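Local coordinates for VESB protease (Vibrio cholerae, PDB 4LK4), which is a secreted protease of the trypsin-like S1 family that probably cleaves peptide bonds with an active-site serine, at residues E82-H92 with I104-L115; F45-T53 with I241-S249. The protein carries 1 engineered substitution. All coordinates share one frame; numbering follows the deposited sequence.

Contact 1 of 2, residues E82-H92 with I104-L115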
loop_
_atom_site.group_PDB
_atom_site.type_symbol
_atom_site.label_atom_id
_atom_site.label_comp_id
_atom_site.label_asym_id
_atom_site.label_seq_id
_atom_site.Cartn_x
_atom_site.Cartn_y
_atom_site.Cartn_z
ATOM N N GLU A 82 -9.436 -3.416 -16.741
ATOM C CA GLU A 82 -10.377 -2.386 -16.314
ATOM C C GLU A 82 -9.622 -1.217 -15.733
ATOM O O GLU A 82 -8.882 -1.368 -14.767
ATOM C CB GLU A 82 -11.363 -2.917 -15.265
ATOM C CG GLU A 82 -12.206 -4.077 -15.765
ATOM C CD GLU A 82 -13.246 -4.597 -14.759
ATOM O OE1 GLU A 82 -13.487 -3.962 -13.698
ATOM O OE2 GLU A 82 -13.842 -5.666 -15.062
ATOM N N ARG A 83 -9.821 -0.048 -16.317
ATOM C CA ARG A 83 -9.239 1.172 -15.786
ATOM C C ARG A 83 -10.209 1.769 -14.790
ATOM O O ARG A 83 -11.354 2.017 -15.139
ATOM C CB ARG A 83 -8.969 2.179 -16.906
ATOM C CG ARG A 83 -8.254 3.413 -16.412
ATOM C CD ARG A 83 -7.496 4.101 -17.524
ATOM N NE ARG A 83 -6.874 5.321 -17.049
ATOM C CZ ARG A 83 -6.002 6.048 -17.739
ATOM N NH1 ARG A 83 -5.597 5.655 -18.961
ATOM N NH2 ARG A 83 -5.512 7.166 -17.197
ATOM N N ILE A 84 -9.752 1.968 -13.556
ATOM C CA ILE A 84 -10.614 2.446 -12.476
ATOM C C ILE A 84 -9.915 3.551 -11.659
ATOM O O ILE A 84 -8.729 3.466 -11.356
ATOM C CB ILE A 84 -10.948 1.290 -11.525
ATOM C CG1 ILE A 84 -11.523 0.118 -12.307
ATOM C CG2 ILE A 84 -11.949 1.717 -10.458
ATOM C CD1 ILE A 84 -11.970 -1.008 -11.403
ATOM N N ALA A 85 -10.659 4.558 -11.244
ATOM C CA ALA A 85 -10.062 5.626 -10.431
ATOM C C ALA A 85 -9.754 5.194 -9.000
ATOM O O ALA A 85 -10.484 4.408 -8.393
ATOM C CB ALA A 85 -10.967 6.852 -10.400
ATOM N N ALA A 86 -8.667 5.731 -8.469
ATOM C CA ALA A 86 -8.367 5.582 -7.071
ATOM C C ALA A 86 -9.255 6.564 -6.307
ATOM O O ALA A 86 -9.540 7.667 -6.804
ATOM C CB ALA A 86 -6.909 5.876 -6.831
ATOM N N GLN A 87 -9.737 6.173 -5.136
ATOM C CA GLN A 87 -10.414 7.148 -4.302
ATOM C C GLN A 87 -9.734 7.348 -2.957
ATOM O O GLN A 87 -9.761 8.465 -2.443
ATOM C CB GLN A 87 -11.914 6.860 -4.155
ATOM C CG GLN A 87 -12.306 5.896 -3.058
ATOM C CD GLN A 87 -13.819 5.729 -2.948
ATOM O OE1 GLN A 87 -14.586 6.390 -3.663
ATOM N NE2 GLN A 87 -14.254 4.833 -2.050
ATOM N N LYS A 88 -9.114 6.314 -2.390
ATOM C CA LYS A 88 -8.280 6.503 -1.200
ATOM C C LYS A 88 -6.972 5.724 -1.257
ATOM O O LYS A 88 -6.874 4.664 -1.866
ATOM C CB LYS A 88 -9.068 6.119 0.068
ATOM C CG LYS A 88 -10.250 7.031 0.403
ATOM C CD LYS A 88 -9.809 8.240 1.217
ATOM C CE LYS A 88 -10.779 9.442 1.172
ATOM N NZ LYS A 88 -12.225 9.106 1.089
ATOM N N ILE A 89 -5.973 6.254 -0.584
ATOM C CA ILE A 89 -4.706 5.607 -0.404
ATOM C C ILE A 89 -4.420 5.443 1.103
ATOM O O ILE A 89 -4.591 6.375 1.876
ATOM C CB ILE A 89 -3.604 6.385 -1.140
ATOM C CG1 ILE A 89 -3.803 6.191 -2.656
ATOM C CG2 ILE A 89 -2.219 5.840 -0.785
ATOM C CD1 ILE A 89 -2.865 6.984 -3.551
ATOM N N TYR A 90 -4.039 4.232 1.509
ATOM C CA TYR A 90 -3.567 3.981 2.863
ATOM C C TYR A 90 -2.111 3.570 2.774
ATOM O O TYR A 90 -1.790 2.596 2.111
ATOM C CB TYR A 90 -4.407 2.894 3.560
ATOM C CG TYR A 90 -5.866 3.206 3.464
ATOM C CD1 TYR A 90 -6.622 2.785 2.392
ATOM C CD2 TYR A 90 -6.475 3.978 4.408
ATOM C CE1 TYR A 90 -7.960 3.122 2.279
ATOM C CE2 TYR A 90 -7.811 4.286 4.327
ATOM C CZ TYR A 90 -8.553 3.872 3.251
ATOM O OH TYR A 90 -9.898 4.233 3.183
ATOM N N ARG A 91 -1.224 4.327 3.401
ATOM C CA ARG A 91 0.173 3.928 3.471
ATOM C C ARG A 91 0.507 3.482 4.866
ATOM O O ARG A 91 -0.126 3.906 5.818
ATOM C CB ARG A 91 1.059 5.106 3.124
ATOM C CG ARG A 91 0.811 5.682 1.742
ATOM C CD ARG A 91 1.394 7.083 1.689
ATOM N NE ARG A 91 2.635 7.097 0.950
ATOM C CZ ARG A 91 3.650 7.935 1.137
ATOM N NH1 ARG A 91 3.638 8.858 2.098
ATOM N NH2 ARG A 91 4.713 7.820 0.340
ATOM N N HIS A 92 1.527 2.653 5.022
ATOM C CA HIS A 92 1.906 2.252 6.359
ATOM C C HIS A 92 2.318 3.481 7.138
ATOM O O HIS A 92 3.073 4.296 6.649
ATOM C CB HIS A 92 3.034 1.251 6.344
ATOM C CG HIS A 92 3.054 0.387 7.560
ATOM N ND1 HIS A 92 3.569 0.818 8.759
ATOM C CD2 HIS A 92 2.580 -0.862 7.782
ATOM C CE1 HIS A 92 3.435 -0.131 9.666
ATOM N NE2 HIS A 92 2.837 -1.162 9.099
ATOM N N ILE A 104 4.731 -0.136 2.012
ATOM C CA ILE A 104 3.543 -0.796 1.571
ATOM C C ILE A 104 2.362 0.149 1.633
ATOM O O ILE A 104 2.299 1.014 2.498
ATOM C CB ILE A 104 3.298 -2.040 2.419
ATOM C CG1 ILE A 104 2.141 -2.866 1.852
ATOM C CG2 ILE A 104 3.063 -1.668 3.879
ATOM C CD1 ILE A 104 1.995 -4.225 2.496
ATOM N N ALA A 105 1.430 -0.053 0.699
ATOM C CA ALA A 105 0.250 0.786 0.578
ATOM C C ALA A 105 -0.921 0.047 -0.028
ATOM O O ALA A 105 -0.738 -0.875 -0.777
ATOM C CB ALA A 105 0.571 2.015 -0.275
ATOM N N ILE A 106 -2.124 0.514 0.275
ATOM C CA ILE A 106 -3.353 0.003 -0.325
ATOM C C ILE A 106 -3.992 1.130 -1.127
ATOM O O ILE A 106 -4.089 2.251 -0.645
ATOM C CB ILE A 106 -4.381 -0.438 0.749
ATOM C CG1 ILE A 106 -3.867 -1.657 1.512
ATOM C CG2 ILE A 106 -5.749 -0.723 0.140
ATOM C CD1 ILE A 106 -3.574 -2.849 0.629
ATOM N N VAL A 107 -4.418 0.820 -2.345
ATOM C CA VAL A 107 -5.225 1.748 -3.104
ATOM C C VAL A 107 -6.654 1.240 -3.047
ATOM O O VAL A 107 -6.929 0.124 -3.461
ATOM C CB VAL A 107 -4.744 1.869 -4.557
ATOM C CG1 VAL A 107 -5.538 2.940 -5.294
ATOM C CG2 VAL A 107 -3.253 2.194 -4.587
ATOM N N GLU A 108 -7.545 2.054 -2.474
ATOM C CA GLU A 108 -8.958 1.794 -2.460
ATOM C C GLU A 108 -9.504 2.440 -3.719
ATOM O O GLU A 108 -9.213 3.596 -3.986
ATOM C CB GLU A 108 -9.533 2.449 -1.229
ATOM C CG GLU A 108 -11.017 2.233 -1.021
ATOM C CD GLU A 108 -11.580 3.084 0.094
ATOM O OE1 GLU A 108 -11.248 2.795 1.270
ATOM O OE2 GLU A 108 -12.356 4.031 -0.219
ATOM N N LEU A 109 -10.268 1.690 -4.498
ATOM C CA LEU A 109 -10.722 2.112 -5.816
ATOM C C LEU A 109 -12.116 2.687 -5.761
ATOM O O LEU A 109 -12.886 2.311 -4.906
ATOM C CB LEU A 109 -10.772 0.895 -6.718
ATOM C CG LEU A 109 -9.436 0.203 -6.930
ATOM C CD1 LEU A 109 -9.563 -0.811 -8.056
ATOM C CD2 LEU A 109 -8.356 1.218 -7.275
ATOM N N ALA A 110 -12.464 3.558 -6.696
ATOM C CA ALA A 110 -13.815 4.164 -6.722
ATOM C C ALA A 110 -14.939 3.174 -7.040
ATOM O O ALA A 110 -16.109 3.489 -6.895
ATOM C CB ALA A 110 -13.867 5.332 -7.701
ATOM N N GLN A 111 -14.600 1.982 -7.483
ATOM C CA GLN A 111 -15.603 0.936 -7.621
ATOM C C GLN A 111 -14.912 -0.411 -7.564
ATOM O O GLN A 111 -13.707 -0.494 -7.733
ATOM C CB GLN A 111 -16.385 1.109 -8.930
ATOM C CG GLN A 111 -15.512 1.582 -10.073
ATOM C CD GLN A 111 -16.243 1.754 -11.394
ATOM O OE1 GLN A 111 -17.220 1.058 -11.692
ATOM N NE2 GLN A 111 -15.737 2.673 -12.214
ATOM N N THR A 112 -15.690 -1.447 -7.294
ATOM C CA THR A 112 -15.178 -2.785 -7.171
ATOM C C THR A 112 -14.896 -3.338 -8.557
ATOM O O THR A 112 -15.482 -2.902 -9.532
ATOM C CB THR A 112 -16.211 -3.699 -6.479
ATOM O OG1 THR A 112 -17.416 -3.758 -7.257
ATOM C CG2 THR A 112 -16.543 -3.191 -5.067
ATOM N N SER A 113 -13.969 -4.276 -8.652
ATOM C CA SER A 113 -13.833 -5.084 -9.848
ATOM C C SER A 113 -14.171 -6.504 -9.489
ATOM O O SER A 113 -14.025 -6.909 -8.321
ATOM C CB SER A 113 -12.410 -5.047 -10.389
ATOM O OG SER A 113 -12.298 -5.776 -11.616
ATOM N N SER A 114 -14.598 -7.268 -10.494
ATOM C CA SER A 114 -14.840 -8.685 -10.295
ATOM C C SER A 114 -13.782 -9.531 -11.012
ATOM O O SER A 114 -13.883 -10.743 -11.030
ATOM C CB SER A 114 -16.268 -9.051 -10.716
ATOM O OG SER A 114 -16.437 -8.950 -12.120
ATOM N N LEU A 115 -12.746 -8.897 -11.565
ATOM C CA LEU A 115 -11.616 -9.630 -12.158
ATOM C C LEU A 115 -10.911 -10.474 -11.104
ATOM O O LEU A 115 -11.065 -10.217 -9.924
ATOM C CB LEU A 115 -10.621 -8.661 -12.795
ATOM C CG LEU A 115 -11.157 -7.925 -14.028
ATOM C CD1 LEU A 115 -10.076 -6.998 -14.554
ATOM C CD2 LEU A 115 -11.576 -8.896 -15.127
HETATM O O HOH W 1 -15.392 -6.327 -12.998
HETATM O O HOH W 2 -15.488 -2.644 -12.441
HETATM O O HOH W 3 -13.711 4.709 -11.840
#
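The phenol ring of Y90 has the carboxylate of E108 at its edge, OE1 lying in the ring plane, ring and carboxylate planes 42° apart. Y90 OH donates to E108 OE1 at 2.7 Å, arriving from above the carboxylate plane. Strands 82-91 and 105-109 that carry the two residues are antiparallel neighbours in the first, N-terminal beta-barrel of the trypsin fold. E108 runs out extended, CG anti to the backbone N (chi1 -178°), carrying its carboxylate to Y90 and Q87. Q87 brings its amide to the other carboxylate oxygen, its plane 68° from that of E108: NE2 donates to OE2 on the anti side at 2.8 Å. OE2 also has S249 OG as a partner, which leaves the carboxylate little freedom to turn. A classic beta bulge sets Q87 and K88 opposite E108, whose O accepts from both backbone N-H groups. On the side of the sheet away from Y90, A86 CB packs on V107 CG1 at 3.6 Å. At the corner formed by A110 and Q111, I84 CG2 rests on Q111 CG, 3.6 Å away. The E82 chain ends beside S113, whose OG makes a weak bond to E82 OE1 (3.0 Å) and accepts from L115 N, closing an ST turn.

Contact 2 of 2, residues F45-T53 with I241-S249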
loop_
_atom_site.group_PDB
_atom_site.type_symbol
_atom_site.label_atom_id
_atom_site.label_comp_id
_atom_site.label_asym_id
_atom_site.label_seq_id
_atom_site.Cartn_x
_atom_site.Cartn_y
_atom_site.Cartn_z
ATOM N N PHE A 45 -4.089 -6.902 -7.618
ATOM C CA PHE A 45 -5.491 -6.692 -7.266
ATOM C C PHE A 45 -5.888 -7.670 -6.167
ATOM O O PHE A 45 -5.721 -8.868 -6.362
ATOM C CB PHE A 45 -6.375 -6.881 -8.503
ATOM C CG PHE A 45 -7.856 -6.701 -8.226
ATOM C CD1 PHE A 45 -8.315 -5.588 -7.570
ATOM C CD2 PHE A 45 -8.794 -7.661 -8.643
ATOM C CE1 PHE A 45 -9.669 -5.430 -7.320
ATOM C CE2 PHE A 45 -10.145 -7.505 -8.391
ATOM C CZ PHE A 45 -10.580 -6.392 -7.721
ATOM N N LEU A 46 -6.378 -7.183 -5.023
ATOM C CA LEU A 46 -6.692 -8.091 -3.891
ATOM C C LEU A 46 -8.141 -8.556 -3.866
ATOM O O LEU A 46 -8.499 -9.447 -3.100
ATOM C CB LEU A 46 -6.371 -7.454 -2.552
ATOM C CG LEU A 46 -4.938 -6.987 -2.373
ATOM C CD1 LEU A 46 -4.819 -6.093 -1.161
ATOM C CD2 LEU A 46 -4.005 -8.161 -2.224
ATOM N N GLY A 47 -8.976 -7.964 -4.713
ATOM C CA GLY A 47 -10.407 -8.276 -4.731
ATOM C C GLY A 47 -11.198 -7.051 -4.294
ATOM O O GLY A 47 -10.681 -6.160 -3.577
ATOM N N GLY A 48 -12.448 -6.992 -4.749
ATOM C CA GLY A 48 -13.343 -5.906 -4.379
ATOM C C GLY A 48 -12.803 -4.642 -4.952
ATOM O O GLY A 48 -12.665 -4.536 -6.133
ATOM N N ARG A 49 -12.463 -3.693 -4.106
ATOM C CA ARG A 49 -11.960 -2.421 -4.581
ATOM C C ARG A 49 -10.531 -2.135 -4.102
ATOM O O ARG A 49 -10.137 -0.984 -4.026
ATOM C CB ARG A 49 -12.929 -1.288 -4.187
ATOM C CG ARG A 49 -13.139 -1.090 -2.682
ATOM C CD ARG A 49 -13.831 0.218 -2.356
ATOM N NE ARG A 49 -15.288 0.093 -2.455
ATOM C CZ ARG A 49 -16.080 0.763 -3.297
ATOM N NH1 ARG A 49 -15.592 1.647 -4.161
ATOM N NH2 ARG A 49 -17.381 0.529 -3.281
ATOM N N TYR A 50 -9.729 -3.172 -3.853
ATOM C CA TYR A 50 -8.413 -2.948 -3.279
ATOM C C TYR A 50 -7.258 -3.465 -4.102
ATOM O O TYR A 50 -7.285 -4.575 -4.632
ATOM C CB TYR A 50 -8.339 -3.569 -1.907
ATOM C CG TYR A 50 -9.381 -3.042 -0.958
ATOM C CD1 TYR A 50 -9.249 -1.779 -0.408
ATOM C CD2 TYR A 50 -10.498 -3.812 -0.603
ATOM C CE1 TYR A 50 -10.197 -1.278 0.470
ATOM C CE2 TYR A 50 -11.459 -3.318 0.288
ATOM C CZ TYR A 50 -11.295 -2.049 0.819
ATOM O OH TYR A 50 -12.209 -1.521 1.686
ATOM N N VAL A 51 -6.221 -2.637 -4.157
ATOM C CA VAL A 51 -4.981 -2.925 -4.835
ATOM C C VAL A 51 -3.817 -2.794 -3.853
ATOM O O VAL A 51 -3.783 -1.881 -3.031
ATOM C CB VAL A 51 -4.793 -1.900 -5.939
ATOM C CG1 VAL A 51 -3.387 -1.952 -6.495
ATOM C CG2 VAL A 51 -5.831 -2.124 -7.024
ATOM N N LEU A 52 -2.865 -3.710 -3.949
ATOM C CA LEU A 52 -1.686 -3.740 -3.090
ATOM C C LEU A 52 -0.525 -3.215 -3.891
ATOM O O LEU A 52 -0.354 -3.580 -5.074
ATOM C CB LEU A 52 -1.377 -5.174 -2.694
ATOM C CG LEU A 52 -0.128 -5.407 -1.852
ATOM C CD1 LEU A 52 -0.164 -4.612 -0.557
ATOM C CD2 LEU A 52 0.057 -6.895 -1.559
ATOM N N THR A 53 0.262 -2.344 -3.281
ATOM C CA THR A 53 1.367 -1.706 -3.978
ATOM C C THR A 53 2.375 -1.194 -2.967
ATOM O O THR A 53 2.274 -1.518 -1.798
ATOM C CB THR A 53 0.852 -0.579 -4.892
ATOM O OG1 THR A 53 1.895 -0.202 -5.794
ATOM C CG2 THR A 53 0.474 0.628 -4.110
ATOM N N ILE A 241 -2.583 -5.457 6.059
ATOM C CA ILE A 241 -3.352 -5.468 4.820
ATOM C C ILE A 241 -4.823 -5.707 5.106
ATOM O O ILE A 241 -5.677 -5.035 4.570
ATOM C CB ILE A 241 -2.834 -6.547 3.842
ATOM C CG1 ILE A 241 -1.443 -6.144 3.360
ATOM C CG2 ILE A 241 -3.767 -6.702 2.635
ATOM C CD1 ILE A 241 -0.631 -7.277 2.805
ATOM N N THR A 242 -5.101 -6.683 5.955
ATOM C CA THR A 242 -6.465 -7.002 6.341
ATOM C C THR A 242 -7.128 -5.785 6.945
ATOM O O THR A 242 -8.261 -5.470 6.614
ATOM C CB THR A 242 -6.455 -8.143 7.345
ATOM O OG1 THR A 242 -5.931 -9.292 6.690
ATOM C CG2 THR A 242 -7.860 -8.426 7.901
ATOM N N LYS A 243 -6.400 -5.092 7.807
ATOM C CA LYS A 243 -6.927 -3.908 8.479
ATOM C C LYS A 243 -7.269 -2.790 7.494
ATOM O O LYS A 243 -8.215 -2.041 7.738
ATOM C CB LYS A 243 -5.949 -3.408 9.546
ATOM C CG LYS A 243 -6.201 -1.964 9.968
ATOM C CD LYS A 243 -5.354 -1.484 11.145
ATOM C CE LYS A 243 -5.458 0.027 11.258
ATOM N NZ LYS A 243 -4.925 0.544 12.537
ATOM N N HIS A 244 -6.541 -2.686 6.373
ATOM C CA HIS A 244 -6.798 -1.617 5.415
ATOM C C HIS A 244 -7.543 -2.054 4.156
ATOM O O HIS A 244 -7.620 -1.299 3.200
ATOM C CB HIS A 244 -5.506 -0.890 5.100
ATOM C CG HIS A 244 -4.950 -0.163 6.278
ATOM N ND1 HIS A 244 -4.081 -0.754 7.172
ATOM C CD2 HIS A 244 -5.171 1.095 6.742
ATOM C CE1 HIS A 244 -3.807 0.098 8.149
ATOM N NE2 HIS A 244 -4.445 1.230 7.905
ATOM N N THR A 245 -8.131 -3.251 4.170
ATOM C CA THR A 245 -8.993 -3.720 3.075
ATOM C C THR A 245 -10.301 -4.214 3.674
ATOM O O THR A 245 -10.888 -5.204 3.229
ATOM C CB THR A 245 -8.320 -4.871 2.317
ATOM O OG1 THR A 245 -7.987 -5.925 3.239
ATOM C CG2 THR A 245 -7.044 -4.394 1.582
ATOM N N ASN A 246 -10.762 -3.495 4.697
ATOM C CA ASN A 246 -11.816 -3.946 5.592
ATOM C C ASN A 246 -13.124 -3.161 5.398
ATOM O O ASN A 246 -13.985 -3.125 6.280
ATOM C CB ASN A 246 -11.285 -3.782 7.016
ATOM C CG ASN A 246 -11.879 -4.773 7.994
ATOM O OD1 ASN A 246 -12.633 -5.671 7.626
ATOM N ND2 ASN A 246 -11.565 -4.583 9.270
ATOM N N GLN A 247 -13.269 -2.505 4.251
ATOM C CA GLN A 247 -14.522 -1.797 3.902
ATOM C C GLN A 247 -14.927 -0.684 4.873
ATOM O O GLN A 247 -16.112 -0.337 5.012
ATOM C CB GLN A 247 -15.664 -2.790 3.693
ATOM C CG GLN A 247 -15.334 -3.879 2.680
ATOM C CD GLN A 247 -16.449 -4.894 2.571
ATOM O OE1 GLN A 247 -17.259 -4.839 1.648
ATOM N NE2 GLN A 247 -16.516 -5.816 3.536
ATOM N N LEU A 248 -13.916 -0.123 5.526
ATOM C CA LEU A 248 -14.039 1.114 6.277
ATOM C C LEU A 248 -13.148 2.098 5.537
ATOM O O LEU A 248 -11.926 2.004 5.600
ATOM C CB LEU A 248 -13.557 0.918 7.720
ATOM C CG LEU A 248 -13.485 2.160 8.614
ATOM C CD1 LEU A 248 -14.826 2.880 8.592
ATOM C CD2 LEU A 248 -13.073 1.822 10.048
ATOM N N SER A 249 -13.772 3.015 4.813
ATOM C CA SER A 249 -13.048 4.000 4.028
ATOM C C SER A 249 -12.903 5.325 4.766
ATOM O O SER A 249 -13.890 5.938 5.201
ATOM C CB SER A 249 -13.757 4.254 2.711
ATOM O OG SER A 249 -13.088 5.261 1.986
HETATM O O HOH W 4 -11.404 0.580 3.044
#
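With CG turned away from its own carbonyl carbon (chi1 -58°), Y50 reaches out from its strand to T245, whose CG2 is likewise anti to the carbonyl carbon and comes to 3.7 Å from Y50 CG. The same T245 rotamer leaves OG1 between backbone N and carbonyl carbon, where it donates back to I241 O at 2.8 Å, from above the carbonyl plane. The threonine thus spends its hydroxyl on the end of the helix and its methyl on the tyrosine. T245 CA sits over the centre of the Y50 ring, 3.6 Å from the centroid and 10° off the ring normal, a CH-pi contact; the aliphatic CG of R49 covers the opposite face. Beyond the ring, Y50 OH accepts from Q247 N at 2.9 Å along a bent path, the N-H...O angle being 133°. Water 4, in the ring plane, is 2.6 Å from the same OH, so the phenol oxygen is tied to the backbone of Q247 directly and, through the water, weakly to L248 O. In the fold this joins the N-terminal barrel of the trypsin domain to the C-terminal helix of that domain and to the start of strand 248-258, where the Ig-like domain begins to form its sheet. Y50 ends a type II' turn from G47, closed by Y50 N donating to G47 O and flanked by L46 N donating to Y50 O, which carries the chain from one barrel strand to the next. Beside the tyrosine, L46 CD1 meets both T245 CG2 (3.9 Å) and I241 CG2 (4.0 Å), crossing each side chain at about a right angle. Two residues beyond Y50 on its strand, L52 CD1 lies 4.3 Å from I241 CD1.

In the fold
The centres of contacts 1 and 2 are about 7 Å apart, and the two meet in the N-terminal barrel, where strands 50-53 and 105-109 are neighbours. R49 O accepts from L109 N at 2.7 Å, and R49 NH1 bonds in turn to L109 O. The carboxylate of contact 1 reaches the far segment of contact 2, with E108 OE2 probably hydrogen-bonded to S249 OG at 2.6 Å. Nearby, Y90 OH packs 3.3 Å from S249 CA and accepts from Y250 N. Barrel strands 82-91 and 50-53, with 105-109, all touch the start of the Ig-like domain, Y90 and E108 at S249 and Y250, Y50 at Q247.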